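Local coordinates for protein enoyl-CoA hydratase/isomerase (PDB 4KPK) that probably acts as an isomerase or hydratase on enoyl-CoA thioesters, within the crotonase-like family, at residues 135-143 against 222-233. Sequence-based numbering, arbitrary orientation.
Sequences KPTITLVQG and LDAAAQPFIDAL
I138 and L233 meet tip to tip, CD1 to CD1 at 3.7 Å, in a worked example of how a helix packs on a sheet through alternate residues. I138 and L140 of strand 137-141, with P136 just before it, point toward helix 222-233, which runs nearly antiparallel to the strand at 165°. P136 and L233 lie alongside each other, running in opposite senses, with the proline CB 3.6 Å from CD2 of the leucine. CG1 of I138 is anti to its carbonyl carbon (chi1 -57°), and the extended branch carries CD1 in among L233, CB of F229 and CG1 of I230, the I230 chain lying roughly perpendicular. Farther along, CD2 of L140 rests on CB of A226 at 3.8 Å, while CD1 of L222 reaches past L140 to CB of Q142, whose NE2 is hydrogen-bonded to G93 O. Replacing L233 by alanine would remove both methyls and would probably leave a gap on the helix side of P136 and I138 and weaken the packing on I86 of strand 86-91 and on L199 of the second subunit. With no hydrogen bond joining strand to helix, this buried layer of the crotonase-like fold depends on apolar shape and burial.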
ATOM      1  N   LYS A 135     -14.540   5.364 -17.557  1.00 27.46           N
ATOM      2  CA  LYS A 135     -15.664   4.506 -17.393  1.00 26.58           C
ATOM      3  C   LYS A 135     -15.150   3.226 -16.705  1.00 24.86           C
ATOM      4  O   LYS A 135     -13.984   2.838 -16.878  1.00 22.96           O
ATOM      5  CB  LYS A 135     -16.222   4.153 -18.775  1.00 31.15           C
ATOM      6  CG  LYS A 135     -16.832   5.312 -19.544  1.00 32.13           C
ATOM      7  CD  LYS A 135     -17.031   5.019 -21.023  1.00 34.53           C
ATOM      8  CE  LYS A 135     -17.790   6.168 -21.679  1.00 35.84           C
ATOM      9  NZ  LYS A 135     -17.813   6.028 -23.160  1.00 38.40           N
ATOM     10  N   PRO A 136     -16.000   2.599 -15.877  1.00 24.83           N
ATOM     11  CA  PRO A 136     -15.546   1.407 -15.173  1.00 24.27           C
ATOM     12  C   PRO A 136     -15.160   0.339 -16.139  1.00 19.94           C
ATOM     13  O   PRO A 136     -15.847   0.145 -17.130  1.00 19.97           O
ATOM     14  CB  PRO A 136     -16.783   0.960 -14.366  1.00 25.86           C
ATOM     15  CG  PRO A 136     -17.943   1.606 -15.017  1.00 26.97           C
ATOM     16  CD  PRO A 136     -17.432   2.858 -15.660  1.00 24.61           C
ATOM     17  N   THR A 137     -14.017  -0.287 -15.869  1.00 24.00           N
ATOM     18  CA  THR A 137     -13.483  -1.409 -16.630  1.00 24.58           C
ATOM     19  C   THR A 137     -13.452  -2.668 -15.731  1.00 23.99           C
ATOM     20  O   THR A 137     -13.080  -2.588 -14.599  1.00 27.05           O
ATOM     21  CB  THR A 137     -12.084  -1.096 -17.128  1.00 23.09           C
ATOM     22  OG1 THR A 137     -11.239  -0.742 -16.007  1.00 22.09           O
ATOM     23  CG2 THR A 137     -12.123   0.093 -18.084  1.00 24.43           C
ATOM     24  N   ILE A 138     -13.827  -3.808 -16.287  1.00 23.26           N
ATOM     25  CA  ILE A 138     -13.836  -5.137 -15.619  1.00 23.15           C
ATOM     26  C   ILE A 138     -13.026  -6.022 -16.540  1.00 22.66           C
ATOM     27  O   ILE A 138     -13.361  -6.125 -17.710  1.00 25.22           O
ATOM     28  CB  ILE A 138     -15.278  -5.724 -15.522  1.00 24.86           C
ATOM     29  CG1 ILE A 138     -16.152  -4.721 -14.774  1.00 27.06           C
ATOM     30  CG2 ILE A 138     -15.311  -7.084 -14.746  1.00 24.92           C
ATOM     31  CD1 ILE A 138     -17.592  -5.003 -14.762  1.00 29.72           C
ATOM     32  N   THR A 139     -11.959  -6.632 -16.025  1.00 22.87           N
ATOM     33  CA  THR A 139     -11.223  -7.683 -16.734  1.00 25.31           C
ATOM     34  C   THR A 139     -11.484  -9.127 -16.154  1.00 23.70           C
ATOM     35  O   THR A 139     -11.387  -9.359 -14.958  1.00 22.18           O
ATOM     36  CB  THR A 139      -9.726  -7.318 -16.778  1.00 25.52           C
ATOM     37  OG1 THR A 139      -9.607  -6.061 -17.468  1.00 31.13           O
ATOM     38  CG2 THR A 139      -8.860  -8.352 -17.518  1.00 23.75           C
ATOM     39  N   LEU A 140     -11.810 -10.068 -17.050  1.00 25.36           N
ATOM     40  CA  LEU A 140     -12.092 -11.480 -16.746  1.00 24.46           C
ATOM     41  C   LEU A 140     -10.970 -12.395 -17.266  1.00 23.88           C
ATOM     42  O   LEU A 140     -10.766 -12.524 -18.452  1.00 26.58           O
ATOM     43  CB  LEU A 140     -13.393 -11.895 -17.409  1.00 26.26           C
ATOM     44  CG  LEU A 140     -14.659 -11.050 -17.232  1.00 27.31           C
ATOM     45  CD1 LEU A 140     -15.855 -11.719 -17.929  1.00 28.82           C
ATOM     46  CD2 LEU A 140     -14.902 -10.867 -15.745  1.00 27.86           C
ATOM     47  N   VAL A 141     -10.218 -13.006 -16.376  1.00 19.84           N
ATOM     48  CA  VAL A 141      -8.965 -13.646 -16.741  1.00 21.14           C
ATOM     49  C   VAL A 141      -9.042 -15.174 -16.519  1.00 22.33           C
ATOM     50  O   VAL A 141      -9.230 -15.581 -15.403  1.00 21.71           O
ATOM     51  CB  VAL A 141      -7.792 -13.121 -15.890  1.00 21.24           C
ATOM     52  CG1 VAL A 141      -6.493 -13.802 -16.284  1.00 21.37           C
ATOM     53  CG2 VAL A 141      -7.653 -11.594 -15.984  1.00 25.68           C
ATOM     54  N   GLN A 142      -8.996 -15.955 -17.598  1.00 23.78           N
ATOM     55  CA  GLN A 142      -8.941 -17.436 -17.563  1.00 25.55           C
ATOM     56  C   GLN A 142      -7.501 -17.865 -17.863  1.00 28.99           C
ATOM     57  O   GLN A 142      -6.770 -17.175 -18.634  1.00 29.24           O
ATOM     58  CB  GLN A 142      -9.958 -18.058 -18.569  1.00 25.38           C
ATOM     59  CG  GLN A 142      -9.538 -18.200 -20.036  1.00 23.73           C
ATOM     60  CD  GLN A 142      -9.449 -16.862 -20.835  1.00 26.53           C
ATOM     61  OE1 GLN A 142      -9.471 -15.768 -20.279  1.00 27.90           O
ATOM     62  NE2 GLN A 142      -9.303 -16.975 -22.143  1.00 27.40           N
ATOM     63  N   GLY A 143      -7.061 -18.960 -17.219  1.00 28.37           N
ATOM     64  CA  GLY A 143      -5.670 -19.435 -17.309  1.00 25.28           C
ATOM     65  C   GLY A 143      -4.502 -18.422 -17.339  1.00 24.92           C
ATOM     66  O   GLY A 143      -4.430 -17.475 -16.557  1.00 25.72           O
ATOM     67  N   LEU A 222     -16.741 -17.104 -15.070  1.00 26.68           N
ATOM     68  CA  LEU A 222     -16.355 -15.701 -15.168  1.00 27.76           C
ATOM     69  C   LEU A 222     -17.551 -14.783 -15.502  1.00 28.77           C
ATOM     70  O   LEU A 222     -17.646 -13.688 -14.944  1.00 27.86           O
ATOM     71  CB  LEU A 222     -15.202 -15.553 -16.183  1.00 25.69           C
ATOM     72  CG  LEU A 222     -13.916 -16.224 -15.687  1.00 25.83           C
ATOM     73  CD1 LEU A 222     -12.846 -16.415 -16.762  1.00 25.85           C
ATOM     74  CD2 LEU A 222     -13.389 -15.531 -14.456  1.00 24.33           C
ATOM     75  N   ASP A 223     -18.474 -15.287 -16.321  1.00 32.76           N
ATOM     76  CA  ASP A 223     -19.719 -14.577 -16.724  1.00 36.26           C
ATOM     77  C   ASP A 223     -20.683 -14.377 -15.545  1.00 35.03           C
ATOM     78  O   ASP A 223     -21.102 -13.279 -15.273  1.00 37.99           O
ATOM     79  CB  ASP A 223     -20.436 -15.319 -17.877  1.00 39.76           C
ATOM     80  CG  ASP A 223     -19.807 -15.048 -19.247  1.00 44.98           C
ATOM     81  OD1 ASP A 223     -18.744 -14.390 -19.319  1.00 49.89           O
ATOM     82  OD2 ASP A 223     -20.371 -15.484 -20.271  1.00 51.29           O
ATOM     83  N   ALA A 224     -20.981 -15.434 -14.805  1.00 35.39           N
ATOM     84  CA  ALA A 224     -21.729 -15.291 -13.591  1.00 33.31           C
ATOM     85  C   ALA A 224     -21.005 -14.354 -12.617  1.00 32.26           C
ATOM     86  O   ALA A 224     -21.643 -13.551 -11.947  1.00 29.80           O
ATOM     87  CB  ALA A 224     -21.977 -16.646 -12.944  1.00 32.91           C
ATOM     88  N   ALA A 225     -19.681 -14.453 -12.515  1.00 31.79           N
ATOM     89  CA  ALA A 225     -18.966 -13.642 -11.520  1.00 31.91           C
ATOM     90  C   ALA A 225     -19.033 -12.116 -11.849  1.00 33.49           C
ATOM     91  O   ALA A 225     -19.035 -11.270 -10.918  1.00 29.80           O
ATOM     92  CB  ALA A 225     -17.512 -14.099 -11.368  1.00 31.67           C
ATOM     93  N   ALA A 226     -19.094 -11.793 -13.152  1.00 30.49           N
ATOM     94  CA  ALA A 226     -19.085 -10.396 -13.601  1.00 32.49           C
ATOM     95  C   ALA A 226     -20.459  -9.739 -13.461  1.00 32.71           C
ATOM     96  O   ALA A 226     -20.554  -8.521 -13.317  1.00 30.94           O
ATOM     97  CB  ALA A 226     -18.565 -10.280 -15.032  1.00 29.57           C
ATOM     98  N   GLN A 227     -21.513 -10.548 -13.488  1.00 31.08           N
ATOM     99  CA  GLN A 227     -22.876 -10.020 -13.553  1.00 36.51           C
ATOM    100  C   GLN A 227     -23.217  -9.013 -12.452  1.00 33.98           C
ATOM    101  O   GLN A 227     -23.693  -7.929 -12.735  1.00 31.19           O
ATOM    102  CB  GLN A 227     -23.918 -11.177 -13.533  1.00 37.52           C
ATOM    103  CG  GLN A 227     -25.272 -10.777 -14.108  1.00 41.96           C
ATOM    104  CD  GLN A 227     -25.137 -10.102 -15.462  1.00 44.81           C
ATOM    105  OE1 GLN A 227     -24.361 -10.544 -16.290  1.00 42.79           O
ATOM    106  NE2 GLN A 227     -25.856  -8.985 -15.669  1.00 52.96           N
ATOM    107  N   PRO A 228     -23.010  -9.405 -11.187  1.00 33.15           N
ATOM    108  CA  PRO A 228     -23.319  -8.506 -10.087  1.00 32.74           C
ATOM    109  C   PRO A 228     -22.527  -7.189 -10.187  1.00 32.10           C
ATOM    110  O   PRO A 228     -23.076  -6.156  -9.888  1.00 32.95           O
ATOM    111  CB  PRO A 228     -22.902  -9.296  -8.852  1.00 33.03           C
ATOM    112  CG  PRO A 228     -21.989 -10.380  -9.354  1.00 31.55           C
ATOM    113  CD  PRO A 228     -22.483 -10.696 -10.711  1.00 32.54           C
ATOM    114  N   PHE A 229     -21.280  -7.221 -10.622  1.00 29.60           N
ATOM    115  CA  PHE A 229     -20.513  -5.943 -10.837  1.00 28.22           C
ATOM    116  C   PHE A 229     -21.121  -5.138 -11.979  1.00 27.09           C
ATOM    117  O   PHE A 229     -21.306  -3.921 -11.869  1.00 25.82           O
ATOM    118  CB  PHE A 229     -19.071  -6.222 -11.203  1.00 30.55           C
ATOM    119  CG  PHE A 229     -18.271  -6.902 -10.122  1.00 32.19           C
ATOM    120  CD1 PHE A 229     -17.660  -6.171  -9.129  1.00 32.55           C
ATOM    121  CD2 PHE A 229     -18.110  -8.274 -10.127  1.00 29.62           C
ATOM    122  CE1 PHE A 229     -16.911  -6.802  -8.142  1.00 35.31           C
ATOM    123  CE2 PHE A 229     -17.351  -8.914  -9.158  1.00 31.72           C
ATOM    124  CZ  PHE A 229     -16.748  -8.189  -8.157  1.00 34.31           C
ATOM    125  N   ILE A 230     -21.466  -5.804 -13.084  1.00 27.90           N
ATOM    126  CA  ILE A 230     -22.103  -5.101 -14.191  1.00 30.47           C
ATOM    127  C   ILE A 230     -23.406  -4.427 -13.766  1.00 30.94           C
ATOM    128  O   ILE A 230     -23.610  -3.247 -14.023  1.00 29.81           O
ATOM    129  CB  ILE A 230     -22.376  -6.012 -15.416  1.00 32.66           C
ATOM    130  CG1 ILE A 230     -21.058  -6.461 -16.067  1.00 34.24           C
ATOM    131  CG2 ILE A 230     -23.265  -5.313 -16.450  1.00 31.25           C
ATOM    132  CD1 ILE A 230     -21.173  -7.757 -16.869  1.00 33.84           C
ATOM    133  N   ASP A 231     -24.269  -5.184 -13.110  1.00 31.29           N
ATOM    134  CA  ASP A 231     -25.493  -4.618 -12.510  1.00 32.02           C
ATOM    135  C   ASP A 231     -25.237  -3.412 -11.598  1.00 27.86           C
ATOM    136  O   ASP A 231     -25.964  -2.420 -11.688  1.00 29.55           O
ATOM    137  CB  ASP A 231     -26.258  -5.722 -11.747  1.00 30.38           C
ATOM    138  CG  ASP A 231     -26.882  -6.730 -12.705  1.00 40.96           C
ATOM    139  OD1 ASP A 231     -27.027  -6.379 -13.903  1.00 46.54           O
ATOM    140  OD2 ASP A 231     -27.253  -7.873 -12.303  1.00 49.18           O
ATOM    141  N   ALA A 232     -24.221  -3.468 -10.740  1.00 24.16           N
ATOM    142  CA  ALA A 232     -24.017  -2.376  -9.819  1.00 24.38           C
ATOM    143  C   ALA A 232     -23.547  -1.119 -10.649  1.00 28.23           C
ATOM    144  O   ALA A 232     -24.054  -0.031 -10.479  1.00 29.23           O
ATOM    145  CB  ALA A 232     -23.020  -2.762  -8.778  1.00 23.75           C
ATOM    146  N   LEU A 233     -22.660  -1.341 -11.603  1.00 27.52           N
ATOM    147  CA  LEU A 233     -22.011  -0.280 -12.354  1.00 30.03           C
ATOM    148  C   LEU A 233     -22.963   0.439 -13.316  1.00 33.98           C
ATOM    149  O   LEU A 233     -22.964   1.662 -13.371  1.00 36.63           O
ATOM    150  CB  LEU A 233     -20.787  -0.830 -13.079  1.00 26.55           C
ATOM    151  CG  LEU A 233     -19.579  -1.187 -12.180  1.00 26.83           C
ATOM    152  CD1 LEU A 233     -18.578  -1.946 -13.012  1.00 26.50           C
ATOM    153  CD2 LEU A 233     -18.825  -0.005 -11.512  1.00 25.15           C
TER